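Local coordinates for cytoplasmic protein (Cryptococcus neoformans var. grubii serotype A, PDB 7LPO) that probably hydrolyses steryl beta-glucosides, as a fungal sterylglucosidase of glycoside hydrolase family 5, at residues E274-P286 and G294-G306. Sequence-based numbering, arbitrary orientation.
Sequences EGLIGCKDLAVIP and GPSPTPIEGMRLG
Leu-282 of the loop 274-286 meets Pro-299 and Ile-300 in the first turn of helix 299-306, a worked example of how a capped helix N-terminus can also anchor a neighbouring loop. Within the helix segment the cap is a capping box: Thr-298 OG1 accepts from Glu-301 N at 3.1 Å, and Glu-301 OE1 in turn accepts from Thr-298 N. The 64° chi1 of Thr-298 sets OG1 between its own backbone N and carbonyl carbon, facing the helix end.

A first-turn amide left over by the capping box serves the loop. Ile-300 N donates to Leu-282 O at 3.0 Å, somewhat bent at the hydrogen (141°), and this is the one direct hydrogen bond between the segments. Leu-282 O belongs to a type I turn, Asp-281 to Val-284, whose start is braced by an Asx turn in which Asp-281 OD1 accepts from Ala-283 N. A water adds a second polar link, donating to Ala-283 O and hydrogen-bonding to Thr-298 OG1.

Apolar packing supplies the rest of the contact. Leu-282 and Leu-276 both bear obliquely on the Pro-299 ring; Leu-282 CD2 presses tightly on Pro-299 CB at 3.5 Å, whereas Leu-276 CD2 stays at 4.0 Å. The other Leu-276 branch, CD1, meets the extended Met-303 tip to tip at its CE. Gln-209 of helix 206-221 touches both Leu-276 and Pro-299. The contact lies in the long connection between strands 263-267 and 424-427, consistent with an elaborated loop of the family's TIM barrel.

Farther along, Thr-298 CG2 lies by Val-284 CA, and Ile-285 reaches with its delta methyl over the loop that leads into the helix, where CD1 touches Ser-296 CB at 3.8 Å and approaches Ser-296 O to 3.3 Å.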
loop_
_atom_site.group_PDB
_atom_site.type_symbol
_atom_site.label_atom_id
_atom_site.label_comp_id
_atom_site.label_asym_id
_atom_site.label_seq_id
_atom_site.Cartn_x
_atom_site.Cartn_y
_atom_site.Cartn_z
ATOM N N GLU A 274 6.286 12.608 -5.170
ATOM C CA GLU A 274 7.460 13.471 -5.114
ATOM C C GLU A 274 7.252 14.775 -5.871
ATOM O O GLU A 274 8.125 15.648 -5.834
ATOM C CB GLU A 274 8.690 12.738 -5.676
ATOM C CG GLU A 274 8.756 11.263 -5.296
ATOM C CD GLU A 274 10.140 10.631 -5.518
ATOM O OE1 GLU A 274 10.459 9.638 -4.822
ATOM O OE2 GLU A 274 10.903 11.123 -6.385
ATOM N N GLY A 275 6.122 14.923 -6.556
ATOM C CA GLY A 275 5.899 16.099 -7.376
ATOM C C GLY A 275 7.034 16.346 -8.342
ATOM O O GLY A 275 7.537 15.432 -9.000
ATOM N N LEU A 276 7.452 17.600 -8.435
ATOM C CA LEU A 276 8.566 17.976 -9.287
ATOM C C LEU A 276 9.891 18.015 -8.542
ATOM O O LEU A 276 10.911 18.371 -9.140
ATOM C CB LEU A 276 8.282 19.333 -9.918
ATOM C CG LEU A 276 7.150 19.294 -10.947
ATOM C CD1 LEU A 276 6.750 20.691 -11.350
ATOM C CD2 LEU A 276 7.575 18.472 -12.160
ATOM N N ILE A 277 9.901 17.648 -7.260
ATOM C CA ILE A 277 11.096 17.791 -6.441
ATOM C C ILE A 277 12.183 16.865 -6.963
ATOM O O ILE A 277 11.972 15.655 -7.114
ATOM C CB ILE A 277 10.786 17.474 -4.974
ATOM C CG1 ILE A 277 9.785 18.462 -4.386
ATOM C CG2 ILE A 277 12.060 17.487 -4.168
ATOM C CD1 ILE A 277 9.101 17.928 -3.137
ATOM N N GLY A 278 13.359 17.425 -7.216
ATOM C CA GLY A 278 14.452 16.662 -7.767
ATOM C C GLY A 278 14.461 16.565 -9.270
ATOM O O GLY A 278 15.365 15.932 -9.822
ATOM N N CYS A 279 13.491 17.165 -9.956
ATOM C CA CYS A 279 13.512 17.138 -11.411
ATOM C C CYS A 279 14.787 17.804 -11.901
ATOM O O CYS A 279 15.096 18.933 -11.511
ATOM C CB CYS A 279 12.294 17.850 -11.994
ATOM S SG CYS A 279 12.251 17.746 -13.814
ATOM N N LYS A 280 15.538 17.094 -12.742
ATOM C CA LYS A 280 16.803 17.626 -13.238
ATOM C C LYS A 280 16.600 18.576 -14.409
ATOM O O LYS A 280 17.386 19.510 -14.588
ATOM C CB LYS A 280 17.726 16.475 -13.654
ATOM C CG LYS A 280 18.024 15.486 -12.537
ATOM C CD LYS A 280 18.881 16.119 -11.452
ATOM C CE LYS A 280 19.069 15.177 -10.261
ATOM N NZ LYS A 280 18.186 15.543 -9.102
ATOM N N ASP A 281 15.553 18.365 -15.202
ATOM C CA ASP A 281 15.365 19.111 -16.441
ATOM C C ASP A 281 13.879 19.072 -16.774
ATOM O O ASP A 281 13.353 18.024 -17.163
ATOM C CB ASP A 281 16.212 18.507 -17.555
ATOM C CG ASP A 281 16.229 19.353 -18.809
ATOM O OD1 ASP A 281 15.459 20.330 -18.886
ATOM O OD2 ASP A 281 17.022 19.034 -19.724
ATOM N N LEU A 282 13.209 20.207 -16.620
ATOM C CA LEU A 282 11.772 20.263 -16.834
ATOM C C LEU A 282 11.379 20.099 -18.297
ATOM O O LEU A 282 10.180 20.023 -18.595
ATOM C CB LEU A 282 11.241 21.590 -16.298
ATOM C CG LEU A 282 11.280 21.718 -14.773
ATOM C CD1 LEU A 282 11.173 23.166 -14.356
ATOM C CD2 LEU A 282 10.172 20.895 -14.148
ATOM N N ALA A 283 12.340 20.039 -19.210
ATOM C CA ALA A 283 12.024 19.912 -20.625
ATOM C C ALA A 283 11.923 18.463 -21.082
ATOM O O ALA A 283 11.590 18.215 -22.244
ATOM C CB ALA A 283 13.077 20.640 -21.464
ATOM N N VAL A 284 12.185 17.498 -20.212
ATOM C CA VAL A 284 12.199 16.103 -20.620
ATOM C C VAL A 284 11.623 15.222 -19.524
ATOM O O VAL A 284 11.643 15.571 -18.341
ATOM C CB VAL A 284 13.632 15.640 -20.971
ATOM C CG1 VAL A 284 14.191 16.444 -22.131
ATOM C CG2 VAL A 284 14.537 15.778 -19.755
ATOM N N ILE A 285 11.099 14.073 -19.936
ATOM C CA ILE A 285 10.814 12.965 -19.033
ATOM C C ILE A 285 12.048 12.067 -19.005
ATOM O O ILE A 285 12.462 11.578 -20.066
ATOM C CB ILE A 285 9.583 12.174 -19.486
ATOM C CG1 ILE A 285 8.300 12.962 -19.203
ATOM C CG2 ILE A 285 9.543 10.814 -18.783
ATOM C CD1 ILE A 285 7.111 12.484 -19.986
ATOM N N PRO A 286 12.644 11.815 -17.846
ATOM C CA PRO A 286 13.860 10.995 -17.822
ATOM C C PRO A 286 13.572 9.549 -18.190
ATOM O O PRO A 286 12.510 9.003 -17.880
ATOM C CB PRO A 286 14.347 11.115 -16.374
ATOM C CG PRO A 286 13.130 11.462 -15.576
ATOM C CD PRO A 286 12.197 12.215 -16.499
ATOM N N GLY A 294 0.422 5.866 -22.037
ATOM C CA GLY A 294 -0.508 6.817 -22.588
ATOM C C GLY A 294 0.179 8.137 -22.863
ATOM O O GLY A 294 1.418 8.233 -22.860
ATOM N N PRO A 295 -0.614 9.183 -23.102
ATOM C CA PRO A 295 -0.027 10.501 -23.392
ATOM C C PRO A 295 0.747 11.010 -22.189
ATOM O O PRO A 295 0.218 11.087 -21.082
ATOM C CB PRO A 295 -1.242 11.387 -23.699
ATOM C CG PRO A 295 -2.419 10.437 -23.842
ATOM C CD PRO A 295 -2.085 9.224 -23.023
ATOM N N SER A 296 2.005 11.371 -22.417
ATOM C CA SER A 296 2.931 11.703 -21.337
ATOM C C SER A 296 3.585 13.050 -21.605
ATOM O O SER A 296 4.682 13.127 -22.174
ATOM C CB SER A 296 3.988 10.611 -21.172
ATOM O OG SER A 296 3.380 9.328 -21.099
ATOM N N PRO A 297 2.948 14.139 -21.202
ATOM C CA PRO A 297 3.599 15.448 -21.353
ATOM C C PRO A 297 4.809 15.559 -20.435
ATOM O O PRO A 297 4.815 15.042 -19.315
ATOM C CB PRO A 297 2.506 16.457 -20.976
ATOM C CG PRO A 297 1.416 15.681 -20.335
ATOM C CD PRO A 297 1.556 14.229 -20.722
ATOM N N THR A 298 5.861 16.199 -20.943
ATOM C CA THR A 298 6.972 16.605 -20.099
ATOM C C THR A 298 6.466 17.619 -19.077
ATOM O O THR A 298 5.381 18.181 -19.245
ATOM C CB THR A 298 8.073 17.221 -20.954
ATOM O OG1 THR A 298 7.576 18.415 -21.576
ATOM C CG2 THR A 298 8.514 16.242 -22.044
ATOM N N PRO A 299 7.227 17.883 -18.013
ATOM C CA PRO A 299 6.784 18.917 -17.055
ATOM C C PRO A 299 6.442 20.248 -17.716
ATOM O O PRO A 299 5.400 20.838 -17.399
ATOM C CB PRO A 299 7.973 19.031 -16.087
ATOM C CG PRO A 299 8.602 17.666 -16.121
ATOM C CD PRO A 299 8.445 17.184 -17.555
ATOM N N ILE A 300 7.260 20.720 -18.657
ATOM C CA ILE A 300 6.983 22.018 -19.266
ATOM C C ILE A 300 5.803 21.920 -20.232
ATOM O O ILE A 300 4.978 22.838 -20.316
ATOM C CB ILE A 300 8.241 22.579 -19.954
ATOM C CG1 ILE A 300 7.955 23.973 -20.518
ATOM C CG2 ILE A 300 8.702 21.656 -21.069
ATOM C CD1 ILE A 300 7.589 24.994 -19.484
ATOM N N GLU A 301 5.689 20.810 -20.967
ATOM C CA GLU A 301 4.511 20.630 -21.809
ATOM C C GLU A 301 3.235 20.639 -20.976
ATOM O O GLU A 301 2.207 21.163 -21.413
ATOM C CB GLU A 301 4.608 19.333 -22.610
ATOM C CG GLU A 301 5.611 19.385 -23.752
ATOM C CD GLU A 301 5.684 18.072 -24.537
ATOM O OE1 GLU A 301 5.434 16.990 -23.950
ATOM O OE2 GLU A 301 5.992 18.125 -25.752
ATOM N N GLY A 302 3.276 20.059 -19.775
ATOM C CA GLY A 302 2.089 20.031 -18.937
ATOM C C GLY A 302 1.709 21.404 -18.415
ATOM O O GLY A 302 0.523 21.723 -18.295
ATOM N N MET A 303 2.712 22.229 -18.094
ATOM C CA MET A 303 2.457 23.605 -17.688
ATOM C C MET A 303 1.834 24.410 -18.825
ATOM O O MET A 303 0.893 25.180 -18.604
ATOM C CB MET A 303 3.760 24.257 -17.223
ATOM C CG MET A 303 4.313 23.695 -15.912
ATOM S SD MET A 303 5.984 24.285 -15.540
ATOM C CE MET A 303 6.381 23.287 -14.103
ATOM N N ARG A 304 2.352 24.261 -20.046
ATOM C CA ARG A 304 1.730 24.930 -21.185
ATOM C C ARG A 304 0.296 24.462 -21.368
ATOM O O ARG A 304 -0.600 25.267 -21.650
ATOM C CB ARG A 304 2.521 24.672 -22.462
ATOM C CG ARG A 304 3.887 25.335 -22.503
ATOM C CD ARG A 304 4.731 24.679 -23.573
ATOM N NE ARG A 304 6.096 25.193 -23.613
ATOM C CZ ARG A 304 7.126 24.523 -24.119
ATOM N NH1 ARG A 304 6.943 23.305 -24.616
ATOM N NH2 ARG A 304 8.337 25.071 -24.120
ATOM N N LEU A 305 0.065 23.157 -21.224
ATOM C CA LEU A 305 -1.296 22.640 -21.289
ATOM C C LEU A 305 -2.161 23.244 -20.190
ATOM O O LEU A 305 -3.332 23.565 -20.410
ATOM C CB LEU A 305 -1.273 21.112 -21.175
ATOM C CG LEU A 305 -0.764 20.338 -22.395
ATOM C CD1 LEU A 305 -0.577 18.850 -22.050
ATOM C CD2 LEU A 305 -1.708 20.479 -23.560
ATOM N N GLY A 306 -1.609 23.375 -18.985
ATOM C CA GLY A 306 -2.357 23.957 -17.887
ATOM C C GLY A 306 -2.691 25.421 -18.084
ATOM O O GLY A 306 -3.533 25.954 -17.353
HETATM O O HOH W 1 9.430 19.122 -23.476
#